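Local coordinates for protein histone-lysine N-methyltransferase family member SUVH9 (Arabidopsis thaliana, PDB 4NJ5) that takes part in gene silencing without methyltransferase activity of its own, and probably binds methylated DNA and recruits RNA polymerase V to chromatin, at residues F253-G258 with E275-E280; L363-S368 with R455-Y460; F447-S452 with P484-F489; R236-N241 with R376-L381. One frame throughout, in Å; residues are numbered along the deposited sequence.

Contact 1 (F253-G258 with E275-E280); sequences FDISNG and EPLYYE
Asp254 OD1 is gripped by the Ser256 hydroxyl and by the backbone N of Val264, which pins the loop from which Ile255 reaches Leu277 and Pro276. Ser256 OG gives its hydrogen to Asp254 OD1 at 2.8 Å, arriving on the syn side and close to the carboxylate plane. The second oxygen works too: Gly258 N lies 2.6 Å from Asp254 OD2, well above that plane. Aspartate suits this place because its short arm can fold back over the next few residues, and Gly258 takes a positive phi that a residue without a side chain accepts easily.

Across the contact everything is apolar. The Ile255 CG2 methyl meets Leu277 CD1 at 3.6 Å, while the other branch of the isoleucine points CD1 at Pro276 CB, 4.4 Å away. The beta-branched side chain can serve both partners because CG1 stands between the backbone N and carbonyl carbon (chi1 63°), leaving CG2 turned to the leucine. The turn that carries Leu277 is closed by Tyr278 N on Glu275 O at 2.9 Å, and the rigid Pro276 suits such a bend. Leu266 of strand 264-267 touches Ile255, Pro276 and Leu277 alike. The arrangement is that of a beta hairpin, strands 250-252 and 264-267, whose connecting loop is met, at Ile255, by the turn that follows the second strand, in the pre-SET region.

Contact 2 (L363-S368 with R455-Y460); sequences LEVFRS and RNVACY
Val365 is central: CG1 stands on the Tyr460 ring, while CG2 sits between Val457 CG2 and the ring's CD2 side. The aliphatic contacts come first. Val365 CG2 touches Val457 CG2 at 3.8 Å, and the second branch of Val457, CG1, meets Leu363 CD1 at 3.8 Å. The Leu363 side chain crosses that of Val457 at about a right angle, with CD1 close to both valine methyls. Alternation along the strand turns Leu363 and Val365 to the same side, where branched apolar residues fill the space against the opposing turn.

The second kind of interaction is CH-pi. Val365 CG1, anti to the backbone N (chi1 177°), stands over one face of Tyr460, 4.3 Å from the ring centroid and 27° off the ring normal. Arg455 NH1 lies over the opposite face, 3.2 Å above the plane of the Tyr460 ring and offset toward its rim, so the flat tyrosine is held between a methyl and a guanidinium group. This joins strand 363-367, an inner strand of a four-stranded mixed sheet, to a 3-10 turn that in related SET domains leads into the NHS motif of the knot-like core. With an alanine at Val365, Val457 and the face of Tyr460 would probably both lose a methyl partner, leaving a gap between strand and turn.

Hydrogen bonds act within the turn and around it. Tyr460 N bonds to Val457 O at 2.9 Å, and the amide of Asn456 is held by backbone atoms of Glu389 and Ala391. On the far side of the strand Glu364 forms salt bridges with Arg376 and Arg246.

Contact 3 (F447-S452 with P484-F489); sequences FAMDVS and PRVMLF
Phe447 and Met449, two residues apart and turned the same way, meet Pro484, just ahead of strand 485-490, and Val486 within it. Phe447 CZ comes to 3.6 Å from Pro484 O, and its neighbour CE1 lies 4.1 Å from Pro484 CD, the two side chains sliding past each other in opposite directions. Met449 SD rests 4.1 Å from Val486 CG2; the same methyl is at the limit of touch with Phe447 CZ. A long, flexible thioether suits a place where backbones are far apart, with the CA atoms of Met449 and Val486 10.4 Å from each other, and a flat ring spans the similar distance beside it. The ring reaches across because Phe447 CG stands between its backbone N and carbonyl carbon (chi1 75°).

Further out, Asp450 OD2 closes an Asx turn by taking the backbone N of Ser452 at 2.9 Å and also accepts from Ser452 OG. Arg485, directed to the other side of its strand, is held by salt bridges to Glu389 and Asp477. Strand 448-450 pairs with strand 393-395, while strand 485-490 runs between strands 469-475 and 386-389, so the apolar layer is shared by two small sheets of the SET domain.

Contact 4 (R236-N241 with R376-L381); sequences RTLKTN and RSLDVL
Leu238 and Lys239 belong to the last turn of helix 228-240, which Asn241 leaves, and they face Leu378 and Asp379 just past the end of strand 373-377. Lys239 works in two ways. Its aliphatic stem runs alongside Leu378, with Lys239 CG 3.7 Å from Leu378 CD1; that same methyl lies 4.2 Å from Leu238 CB. A bend at chi3 (61°) then carries the amine to Asp379, where Lys239 NZ makes a salt bridge with OD1 at 3.0 Å from above the carboxylate plane.

Glu183 forms a second salt bridge with this amine, and Asp379 OD2 is taken by the backbone N of Arg362 and by Asn361 ND2, so both oxygens of the aspartate have partners. Ser377 OG bonds back to Asp379 O at 2.8 Å, fixing the bend that presents the acid. A methionine in place of Lys239 would probably leave Asp379 and Glu183 without the positive charge they share. Glu183 lies within the SRA range, so the helix end joins that domain to the SET domain; next to it, strand 264-267 sends the Tyr265 hydroxyl to Leu238 O, and strand 373-377 forms the edge of the same sheet.

Overall arrangement
Following the chain from the N terminus, the helix segment 236-241 opens contact 4, and contact 1 then opens and closes inside that loop, folding the hairpin loop and its sequel together. Strand 363-367 opens contact 2 before 376-381 closes contact 4, so these two cross; their strands are neighbours in one sheet. Contact 3 opens at 447-452, ahead of the closing of contact 2 at 455-460, and closes last at 484-489, giving a second crossing. Contacts 1 and 2 touch, their centres about 9 Å apart, while contacts 3 and 4 stay about 26 Å apart by centres. Together they link helix 228-240, the pre-SET loops and the SET sheets.

Contact 1 (F253-G258 with E275-E280)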
loop_
_atom_site.group_PDB
_atom_site.type_symbol
_atom_site.label_atom_id
_atom_site.label_comp_id
_atom_site.label_asym_id
_atom_site.label_seq_id
_atom_site.Cartn_x
_atom_site.Cartn_y
_atom_site.Cartn_z
ATOM N N PHE A 253 13.830 14.917 -14.682
ATOM C CA PHE A 253 13.840 13.792 -13.748
ATOM C C PHE A 253 13.875 14.205 -12.276
ATOM O O PHE A 253 13.868 13.354 -11.386
ATOM C CB PHE A 253 14.979 12.820 -14.065
ATOM C CG PHE A 253 14.641 11.828 -15.140
ATOM C CD1 PHE A 253 13.616 10.914 -14.952
ATOM C CD2 PHE A 253 15.346 11.805 -16.333
ATOM C CE1 PHE A 253 13.297 9.998 -15.937
ATOM C CE2 PHE A 253 15.035 10.892 -17.320
ATOM C CZ PHE A 253 14.008 9.987 -17.122
ATOM N N ASP A 254 13.900 15.510 -12.028
ATOM C CA ASP A 254 13.847 16.033 -10.666
ATOM C C ASP A 254 13.410 17.498 -10.651
ATOM O O ASP A 254 14.242 18.393 -10.802
ATOM C CB ASP A 254 15.209 15.881 -9.976
ATOM C CG ASP A 254 15.149 16.200 -8.496
ATOM O OD1 ASP A 254 14.028 16.212 -7.947
ATOM O OD2 ASP A 254 16.215 16.427 -7.885
ATOM N N ILE A 255 12.108 17.738 -10.485
ATOM C CA ILE A 255 11.573 19.098 -10.404
ATOM C C ILE A 255 11.778 19.612 -8.997
ATOM O O ILE A 255 11.836 20.816 -8.765
ATOM C CB ILE A 255 10.078 19.156 -10.747
ATOM C CG1 ILE A 255 9.269 18.350 -9.730
ATOM C CG2 ILE A 255 9.840 18.664 -12.147
ATOM C CD1 ILE A 255 7.769 18.560 -9.855
ATOM N N SER A 256 11.890 18.686 -8.053
ATOM C CA SER A 256 12.344 19.028 -6.712
ATOM C C SER A 256 13.667 19.710 -6.847
ATOM O O SER A 256 14.047 20.551 -6.060
ATOM C CB SER A 256 12.480 17.780 -5.864
ATOM O OG SER A 256 13.823 17.588 -5.503
ATOM N N ASN A 257 14.396 19.286 -7.857
ATOM C CA ASN A 257 15.621 19.972 -8.249
ATOM C C ASN A 257 16.616 19.901 -7.102
ATOM O O ASN A 257 17.192 20.912 -6.659
ATOM C CB ASN A 257 15.326 21.434 -8.677
ATOM C CG ASN A 257 16.112 21.863 -9.874
ATOM O OD1 ASN A 257 15.589 21.911 -10.994
ATOM N ND2 ASN A 257 17.392 22.147 -9.662
ATOM N N GLY A 258 16.803 18.666 -6.633
ATOM C CA GLY A 258 17.716 18.348 -5.539
ATOM C C GLY A 258 17.282 18.872 -4.170
ATOM O O GLY A 258 18.013 18.721 -3.169
ATOM N N GLU A 275 4.075 23.082 -17.176
ATOM C CA GLU A 275 3.743 23.963 -16.046
ATOM C C GLU A 275 4.467 23.714 -14.705
ATOM O O GLU A 275 4.914 24.671 -14.076
ATOM C CB GLU A 275 2.224 24.025 -15.816
ATOM C CG GLU A 275 1.826 24.754 -14.530
ATOM C CD GLU A 275 0.327 24.984 -14.401
ATOM O OE1 GLU A 275 -0.192 25.915 -15.056
ATOM O OE2 GLU A 275 -0.330 24.248 -13.630
ATOM N N PRO A 276 4.579 22.444 -14.257
ATOM C CA PRO A 276 5.211 22.220 -12.949
ATOM C C PRO A 276 6.624 22.794 -12.818
ATOM O O PRO A 276 7.031 23.145 -11.711
ATOM C CB PRO A 276 5.247 20.692 -12.837
ATOM C CG PRO A 276 4.091 20.241 -13.639
ATOM C CD PRO A 276 4.030 21.188 -14.806
ATOM N N LEU A 277 7.348 22.889 -13.929
ATOM C CA LEU A 277 8.689 23.473 -13.937
ATOM C C LEU A 277 8.679 24.933 -13.483
ATOM O O LEU A 277 9.608 25.402 -12.831
ATOM C CB LEU A 277 9.284 23.376 -15.343
ATOM C CG LEU A 277 10.424 22.388 -15.603
ATOM C CD1 LEU A 277 10.331 21.177 -14.697
ATOM C CD2 LEU A 277 10.427 21.955 -17.061
ATOM N N TYR A 278 7.605 25.637 -13.809
ATOM C CA TYR A 278 7.508 27.073 -13.577
ATOM C C TYR A 278 7.174 27.496 -12.140
ATOM O O TYR A 278 7.199 28.679 -11.822
ATOM C CB TYR A 278 6.519 27.659 -14.580
ATOM C CG TYR A 278 6.900 27.365 -16.008
ATOM C CD1 TYR A 278 8.196 27.570 -16.450
ATOM C CD2 TYR A 278 5.972 26.856 -16.907
ATOM C CE1 TYR A 278 8.555 27.299 -17.752
ATOM C CE2 TYR A 278 6.324 26.582 -18.214
ATOM C CZ TYR A 278 7.618 26.807 -18.625
ATOM O OH TYR A 278 7.989 26.540 -19.917
ATOM N N TYR A 279 6.854 26.540 -11.277
ATOM C CA TYR A 279 6.739 26.847 -9.854
ATOM C C TYR A 279 8.132 26.787 -9.250
ATOM O O TYR A 279 9.024 26.132 -9.795
ATOM C CB TYR A 279 5.839 25.844 -9.125
ATOM C CG TYR A 279 4.410 25.810 -9.610
ATOM C CD1 TYR A 279 3.458 26.677 -9.091
ATOM C CD2 TYR A 279 4.009 24.895 -10.574
ATOM C CE1 TYR A 279 2.145 26.640 -9.532
ATOM C CE2 TYR A 279 2.705 24.851 -11.018
ATOM C CZ TYR A 279 1.776 25.725 -10.495
ATOM O OH TYR A 279 0.475 25.681 -10.942
ATOM N N GLU A 280 8.326 27.465 -8.127
ATOM C CA GLU A 280 9.536 27.268 -7.351
ATOM C C GLU A 280 9.263 26.123 -6.394
ATOM O O GLU A 280 8.333 26.189 -5.588
ATOM C CB GLU A 280 9.908 28.530 -6.577
ATOM C CG GLU A 280 11.023 28.318 -5.571
ATOM C CD GLU A 280 11.366 29.574 -4.801
ATOM O OE1 GLU A 280 11.260 30.679 -5.376
ATOM O OE2 GLU A 280 11.736 29.453 -3.616
#

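Contact 2 (L363-S368 with R455-Y460)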
loop_
_atom_site.group_PDB
_atom_site.type_symbol
_atom_site.label_atom_id
_atom_site.label_comp_id
_atom_site.label_asym_id
_atom_site.label_seq_id
_atom_site.Cartn_x
_atom_site.Cartn_y
_atom_site.Cartn_z
ATOM N N LEU A 363 8.574 9.564 -6.647
ATOM C CA LEU A 363 7.269 9.907 -7.195
ATOM C C LEU A 363 7.372 10.509 -8.591
ATOM O O LEU A 363 8.445 10.939 -9.031
ATOM C CB LEU A 363 6.545 10.886 -6.273
ATOM C CG LEU A 363 6.416 10.486 -4.806
ATOM C CD1 LEU A 363 5.772 11.614 -4.012
ATOM C CD2 LEU A 363 5.616 9.204 -4.678
ATOM N N GLU A 364 6.233 10.552 -9.271
ATOM C CA GLU A 364 6.159 11.029 -10.639
ATOM C C GLU A 364 4.927 11.899 -10.836
ATOM O O GLU A 364 3.802 11.486 -10.545
ATOM C CB GLU A 364 6.140 9.841 -11.602
ATOM C CG GLU A 364 5.869 10.195 -13.050
ATOM C CD GLU A 364 6.161 9.033 -13.987
ATOM O OE1 GLU A 364 7.356 8.723 -14.196
ATOM O OE2 GLU A 364 5.199 8.426 -14.506
ATOM N N VAL A 365 5.161 13.119 -11.305
ATOM C CA VAL A 365 4.101 14.039 -11.676
ATOM C C VAL A 365 3.903 13.887 -13.173
ATOM O O VAL A 365 4.803 14.178 -13.954
ATOM C CB VAL A 365 4.491 15.491 -11.354
ATOM C CG1 VAL A 365 3.408 16.458 -11.818
ATOM C CG2 VAL A 365 4.749 15.646 -9.866
ATOM N N PHE A 366 2.736 13.408 -13.576
ATOM C CA PHE A 366 2.511 13.081 -14.971
ATOM C C PHE A 366 1.321 13.838 -15.541
ATOM O O PHE A 366 0.349 14.117 -14.838
ATOM C CB PHE A 366 2.312 11.575 -15.143
ATOM C CG PHE A 366 1.058 11.059 -14.508
ATOM C CD1 PHE A 366 1.019 10.776 -13.153
ATOM C CD2 PHE A 366 -0.084 10.860 -15.265
ATOM C CE1 PHE A 366 -0.135 10.306 -12.562
ATOM C CE2 PHE A 366 -1.243 10.388 -14.684
ATOM C CZ PHE A 366 -1.269 10.111 -13.328
ATOM N N ARG A 367 1.414 14.173 -16.821
ATOM C CA ARG A 367 0.340 14.857 -17.513
ATOM C C ARG A 367 -0.826 13.893 -17.683
ATOM O O ARG A 367 -0.628 12.692 -17.880
ATOM C CB ARG A 367 0.831 15.359 -18.871
ATOM C CG ARG A 367 -0.198 16.133 -19.679
ATOM C CD ARG A 367 -0.301 17.582 -19.236
ATOM N NE ARG A 367 -1.062 18.374 -20.196
ATOM C CZ ARG A 367 -2.369 18.603 -20.112
ATOM N NH1 ARG A 367 -3.068 18.110 -19.099
ATOM N NH2 ARG A 367 -2.977 19.332 -21.041
ATOM N N SER A 368 -2.036 14.428 -17.583
ATOM C CA SER A 368 -3.257 13.652 -17.732
ATOM C C SER A 368 -4.303 14.550 -18.376
ATOM O O SER A 368 -4.121 15.765 -18.440
ATOM C CB SER A 368 -3.739 13.153 -16.364
ATOM O OG SER A 368 -5.159 13.130 -16.283
ATOM N N ARG A 455 5.486 25.296 -4.131
ATOM C CA ARG A 455 4.784 24.052 -3.843
ATOM C C ARG A 455 5.712 22.863 -4.056
ATOM O O ARG A 455 6.745 22.984 -4.718
ATOM C CB ARG A 455 3.588 23.908 -4.780
ATOM C CG ARG A 455 3.950 24.159 -6.235
ATOM C CD ARG A 455 2.986 23.488 -7.181
ATOM N NE ARG A 455 1.658 24.089 -7.154
ATOM C CZ ARG A 455 0.574 23.504 -7.651
ATOM N NH1 ARG A 455 0.666 22.298 -8.197
ATOM N NH2 ARG A 455 -0.600 24.114 -7.593
ATOM N N ASN A 456 5.336 21.716 -3.498
ATOM C CA ASN A 456 6.062 20.468 -3.712
ATOM C C ASN A 456 5.236 19.497 -4.554
ATOM O O ASN A 456 4.181 19.860 -5.079
ATOM C CB ASN A 456 6.413 19.811 -2.380
ATOM C CG ASN A 456 5.197 19.215 -1.681
ATOM O OD1 ASN A 456 4.081 19.726 -1.798
ATOM N ND2 ASN A 456 5.412 18.130 -0.946
ATOM N N VAL A 457 5.715 18.260 -4.658
ATOM C CA VAL A 457 5.073 17.233 -5.475
ATOM C C VAL A 457 3.609 17.014 -5.080
ATOM O O VAL A 457 2.732 16.881 -5.942
ATOM C CB VAL A 457 5.864 15.893 -5.413
ATOM C CG1 VAL A 457 6.074 15.444 -3.965
ATOM C CG2 VAL A 457 5.176 14.807 -6.231
ATOM N N ALA A 458 3.353 17.028 -3.773
ATOM C CA ALA A 458 2.036 16.725 -3.218
ATOM C C ALA A 458 0.933 17.654 -3.720
ATOM O O ALA A 458 -0.245 17.310 -3.671
ATOM C CB ALA A 458 2.091 16.747 -1.696
ATOM N N CYS A 459 1.318 18.833 -4.199
ATOM C CA CYS A 459 0.342 19.815 -4.644
ATOM C C CYS A 459 -0.198 19.492 -6.029
ATOM O O CYS A 459 -1.122 20.146 -6.512
ATOM C CB CYS A 459 0.938 21.222 -4.602
ATOM S SG CYS A 459 1.333 21.781 -2.926
ATOM N N TYR A 460 0.373 18.475 -6.664
ATOM C CA TYR A 460 -0.132 18.028 -7.954
ATOM C C TYR A 460 -1.075 16.829 -7.783
ATOM O O TYR A 460 -1.614 16.304 -8.759
ATOM C CB TYR A 460 1.024 17.697 -8.904
ATOM C CG TYR A 460 1.998 18.841 -9.109
ATOM C CD1 TYR A 460 1.781 19.797 -10.091
ATOM C CD2 TYR A 460 3.136 18.962 -8.318
ATOM C CE1 TYR A 460 2.669 20.847 -10.281
ATOM C CE2 TYR A 460 4.031 20.009 -8.500
ATOM C CZ TYR A 460 3.791 20.944 -9.483
ATOM O OH TYR A 460 4.676 21.983 -9.669
#

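Contact 3 (F447-S452 with P484-F489)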
loop_
_atom_site.group_PDB
_atom_site.type_symbol
_atom_site.label_atom_id
_atom_site.label_comp_id
_atom_site.label_asym_id
_atom_site.label_seq_id
_atom_site.Cartn_x
_atom_site.Cartn_y
_atom_site.Cartn_z
ATOM N N PHE A 447 -5.994 27.854 9.199
ATOM C CA PHE A 447 -5.116 28.628 8.325
ATOM C C PHE A 447 -5.252 28.232 6.855
ATOM O O PHE A 447 -5.787 27.175 6.525
ATOM C CB PHE A 447 -3.651 28.565 8.784
ATOM C CG PHE A 447 -2.959 27.264 8.479
ATOM C CD1 PHE A 447 -2.920 26.246 9.418
ATOM C CD2 PHE A 447 -2.309 27.074 7.266
ATOM C CE1 PHE A 447 -2.271 25.058 9.144
ATOM C CE2 PHE A 447 -1.663 25.887 6.988
ATOM C CZ PHE A 447 -1.643 24.880 7.927
ATOM N N ALA A 448 -4.766 29.096 5.973
ATOM C CA ALA A 448 -4.858 28.846 4.545
ATOM C C ALA A 448 -3.475 28.704 3.941
ATOM O O ALA A 448 -2.490 29.168 4.505
ATOM C CB ALA A 448 -5.626 29.965 3.858
ATOM N N MET A 449 -3.412 28.055 2.785
ATOM C CA MET A 449 -2.156 27.846 2.093
ATOM C C MET A 449 -2.257 28.339 0.664
ATOM O O MET A 449 -3.249 28.091 -0.026
ATOM C CB MET A 449 -1.791 26.361 2.084
ATOM C CG MET A 449 -1.721 25.738 3.459
ATOM S SD MET A 449 -1.253 24.001 3.407
ATOM C CE MET A 449 0.387 24.118 2.711
ATOM N N ASP A 450 -1.226 29.042 0.222
ATOM C CA ASP A 450 -1.103 29.390 -1.180
ATOM C C ASP A 450 -0.120 28.413 -1.817
ATOM O O ASP A 450 0.976 28.198 -1.295
ATOM C CB ASP A 450 -0.610 30.828 -1.334
ATOM C CG ASP A 450 -0.621 31.293 -2.773
ATOM O OD1 ASP A 450 -1.501 32.103 -3.133
ATOM O OD2 ASP A 450 0.245 30.844 -3.549
ATOM N N VAL A 451 -0.527 27.812 -2.932
ATOM C CA VAL A 451 0.332 26.897 -3.673
ATOM C C VAL A 451 0.434 27.301 -5.140
ATOM O O VAL A 451 0.678 26.466 -6.008
ATOM C CB VAL A 451 -0.167 25.436 -3.580
ATOM C CG1 VAL A 451 -0.031 24.913 -2.158
ATOM C CG2 VAL A 451 -1.608 25.326 -4.063
ATOM N N SER A 452 0.255 28.587 -5.411
ATOM C CA SER A 452 0.275 29.090 -6.780
ATOM C C SER A 452 1.678 29.492 -7.227
ATOM O O SER A 452 1.917 29.708 -8.411
ATOM C CB SER A 452 -0.666 30.289 -6.910
ATOM O OG SER A 452 -0.213 31.375 -6.116
ATOM N N PRO A 484 0.037 23.560 12.495
ATOM C CA PRO A 484 0.708 22.272 12.319
ATOM C C PRO A 484 0.969 22.014 10.844
ATOM O O PRO A 484 0.343 22.641 9.994
ATOM C CB PRO A 484 -0.323 21.275 12.843
ATOM C CG PRO A 484 -1.628 21.922 12.538
ATOM C CD PRO A 484 -1.409 23.400 12.741
ATOM N N ARG A 485 1.882 21.101 10.542
ATOM C CA ARG A 485 2.139 20.749 9.156
ATOM C C ARG A 485 1.087 19.777 8.631
ATOM O O ARG A 485 0.379 19.128 9.403
ATOM C CB ARG A 485 3.549 20.178 8.993
ATOM C CG ARG A 485 4.627 21.160 9.418
ATOM C CD ARG A 485 6.010 20.728 8.985
ATOM N NE ARG A 485 6.985 21.774 9.271
ATOM C CZ ARG A 485 7.369 22.703 8.400
ATOM N NH1 ARG A 485 8.259 23.621 8.757
ATOM N NH2 ARG A 485 6.867 22.712 7.172
ATOM N N VAL A 486 0.979 19.703 7.311
ATOM C CA VAL A 486 0.039 18.807 6.663
ATOM C C VAL A 486 0.821 17.629 6.102
ATOM O O VAL A 486 1.608 17.790 5.167
ATOM C CB VAL A 486 -0.711 19.532 5.523
ATOM C CG1 VAL A 486 -1.822 18.658 4.965
ATOM C CG2 VAL A 486 -1.269 20.864 6.021
ATOM N N MET A 487 0.626 16.451 6.688
ATOM C CA MET A 487 1.377 15.269 6.282
ATOM C C MET A 487 0.465 14.216 5.664
ATOM O O MET A 487 -0.613 13.934 6.184
ATOM C CB MET A 487 2.136 14.683 7.472
ATOM C CG MET A 487 3.114 15.651 8.121
ATOM S SD MET A 487 4.437 16.134 7.003
ATOM C CE MET A 487 5.543 17.001 8.118
ATOM N N LEU A 488 0.905 13.636 4.554
ATOM C CA LEU A 488 0.077 12.690 3.818
ATOM C C LEU A 488 0.509 11.253 4.053
ATOM O O LEU A 488 1.699 10.948 4.098
ATOM C CB LEU A 488 0.104 13.009 2.324
ATOM C CG LEU A 488 -0.294 14.446 1.991
ATOM C CD1 LEU A 488 -0.161 14.698 0.505
ATOM C CD2 LEU A 488 -1.714 14.729 2.462
ATOM N N PHE A 489 -0.475 10.374 4.204
ATOM C CA PHE A 489 -0.205 8.966 4.445
ATOM C C PHE A 489 -0.995 8.104 3.475
ATOM O O PHE A 489 -2.138 8.415 3.148
ATOM C CB PHE A 489 -0.588 8.585 5.877
ATOM C CG PHE A 489 0.246 9.254 6.935
ATOM C CD1 PHE A 489 0.018 10.577 7.287
ATOM C CD2 PHE A 489 1.241 8.551 7.595
ATOM C CE1 PHE A 489 0.779 11.190 8.265
ATOM C CE2 PHE A 489 2.007 9.161 8.579
ATOM C CZ PHE A 489 1.775 10.482 8.913
#

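Contact 4 (R236-N241 with R376-L381)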
loop_
_atom_site.group_PDB
_atom_site.type_symbol
_atom_site.label_atom_id
_atom_site.label_comp_id
_atom_site.label_asym_id
_atom_site.label_seq_id
_atom_site.Cartn_x
_atom_site.Cartn_y
_atom_site.Cartn_z
ATOM N N ARG A 236 9.763 -0.629 -11.691
ATOM C CA ARG A 236 11.149 -0.914 -11.341
ATOM C C ARG A 236 12.105 -0.399 -12.414
ATOM O O ARG A 236 13.098 0.282 -12.120
ATOM C CB ARG A 236 11.320 -2.420 -11.134
ATOM C CG ARG A 236 12.765 -2.890 -11.105
ATOM C CD ARG A 236 12.853 -4.387 -11.343
ATOM N NE ARG A 236 12.395 -5.177 -10.202
ATOM C CZ ARG A 236 12.102 -6.471 -10.256
ATOM N NH1 ARG A 236 12.206 -7.124 -11.402
ATOM N NH2 ARG A 236 11.694 -7.106 -9.166
ATOM N N THR A 237 11.780 -0.718 -13.664
ATOM C CA THR A 237 12.602 -0.300 -14.795
ATOM C C THR A 237 12.660 1.227 -14.872
ATOM O O THR A 237 13.683 1.809 -15.242
ATOM C CB THR A 237 12.074 -0.871 -16.122
ATOM O OG1 THR A 237 11.989 -2.295 -16.012
ATOM C CG2 THR A 237 12.992 -0.497 -17.270
ATOM N N LEU A 238 11.557 1.876 -14.512
ATOM C CA LEU A 238 11.526 3.331 -14.445
ATOM C C LEU A 238 12.463 3.848 -13.363
ATOM O O LEU A 238 12.956 4.973 -13.448
ATOM C CB LEU A 238 10.107 3.826 -14.184
ATOM C CG LEU A 238 9.135 3.689 -15.348
ATOM C CD1 LEU A 238 7.822 4.362 -14.989
ATOM C CD2 LEU A 238 9.736 4.299 -16.603
ATOM N N LYS A 239 12.699 3.034 -12.339
ATOM C CA LYS A 239 13.678 3.408 -11.318
ATOM C C LYS A 239 15.119 3.158 -11.766
ATOM O O LYS A 239 16.031 3.853 -11.321
ATOM C CB LYS A 239 13.416 2.673 -10.003
ATOM C CG LYS A 239 12.081 2.997 -9.363
ATOM C CD LYS A 239 11.806 2.071 -8.193
ATOM C CE LYS A 239 12.856 2.221 -7.109
ATOM N NZ LYS A 239 12.520 1.398 -5.916
ATOM N N THR A 240 15.335 2.169 -12.632
ATOM C CA THR A 240 16.708 1.825 -13.022
ATOM C C THR A 240 17.150 2.324 -14.404
ATOM O O THR A 240 18.305 2.715 -14.584
ATOM C CB THR A 240 16.985 0.304 -12.923
ATOM O OG1 THR A 240 16.134 -0.404 -13.831
ATOM C CG2 THR A 240 16.748 -0.197 -11.507
ATOM N N ASN A 241 16.246 2.293 -15.379
ATOM C CA ASN A 241 16.580 2.730 -16.735
ATOM C C ASN A 241 15.343 3.190 -17.510
ATOM O O ASN A 241 14.939 2.546 -18.480
ATOM C CB ASN A 241 17.302 1.611 -17.491
ATOM C CG ASN A 241 17.868 2.070 -18.821
ATOM O OD1 ASN A 241 17.918 3.265 -19.109
ATOM N ND2 ASN A 241 18.302 1.120 -19.639
ATOM N N ARG A 376 1.869 9.782 -9.154
ATOM C CA ARG A 376 1.903 8.348 -8.908
ATOM C C ARG A 376 3.245 7.991 -8.279
ATOM O O ARG A 376 4.195 8.762 -8.365
ATOM C CB ARG A 376 1.717 7.581 -10.217
ATOM C CG ARG A 376 2.666 8.034 -11.318
ATOM C CD ARG A 376 2.737 7.029 -12.460
ATOM N NE ARG A 376 1.622 7.139 -13.395
ATOM C CZ ARG A 376 1.703 7.705 -14.596
ATOM N NH1 ARG A 376 2.848 8.222 -15.015
ATOM N NH2 ARG A 376 0.637 7.749 -15.383
ATOM N N SER A 377 3.326 6.825 -7.647
ATOM C CA SER A 377 4.566 6.389 -7.015
ATOM C C SER A 377 5.234 5.257 -7.789
ATOM O O SER A 377 4.561 4.334 -8.242
ATOM C CB SER A 377 4.295 5.932 -5.582
ATOM O OG SER A 377 5.443 5.322 -5.020
ATOM N N LEU A 378 6.556 5.324 -7.933
ATOM C CA LEU A 378 7.302 4.216 -8.530
ATOM C C LEU A 378 7.480 3.103 -7.508
ATOM O O LEU A 378 7.702 1.943 -7.861
ATOM C CB LEU A 378 8.675 4.659 -9.042
ATOM C CG LEU A 378 8.808 5.898 -9.934
ATOM C CD1 LEU A 378 10.177 5.930 -10.595
ATOM C CD2 LEU A 378 7.720 5.974 -10.983
ATOM N N ASP A 379 7.389 3.465 -6.234
ATOM C CA ASP A 379 7.604 2.508 -5.161
ATOM C C ASP A 379 6.281 1.935 -4.681
ATOM O O ASP A 379 5.218 2.506 -4.918
ATOM C CB ASP A 379 8.338 3.169 -3.992
ATOM C CG ASP A 379 9.633 3.840 -4.420
ATOM O OD1 ASP A 379 10.279 3.337 -5.364
ATOM O OD2 ASP A 379 10.002 4.870 -3.815
ATOM N N VAL A 380 6.355 0.791 -4.017
ATOM C CA VAL A 380 5.196 0.219 -3.360
ATOM C C VAL A 380 4.901 1.074 -2.139
ATOM O O VAL A 380 5.816 1.485 -1.429
ATOM C CB VAL A 380 5.475 -1.239 -2.939
ATOM C CG1 VAL A 380 4.461 -1.719 -1.914
ATOM C CG2 VAL A 380 5.494 -2.150 -4.165
ATOM N N LEU A 381 3.628 1.376 -1.914
ATOM C CA LEU A 381 3.238 2.112 -0.723
ATOM C C LEU A 381 2.299 1.259 0.108
ATOM O O LEU A 381 1.269 0.797 -0.385
ATOM C CB LEU A 381 2.559 3.427 -1.097
ATOM C CG LEU A 381 3.388 4.388 -1.944
ATOM C CD1 LEU A 381 2.522 5.542 -2.397
ATOM C CD2 LEU A 381 4.591 4.890 -1.157
#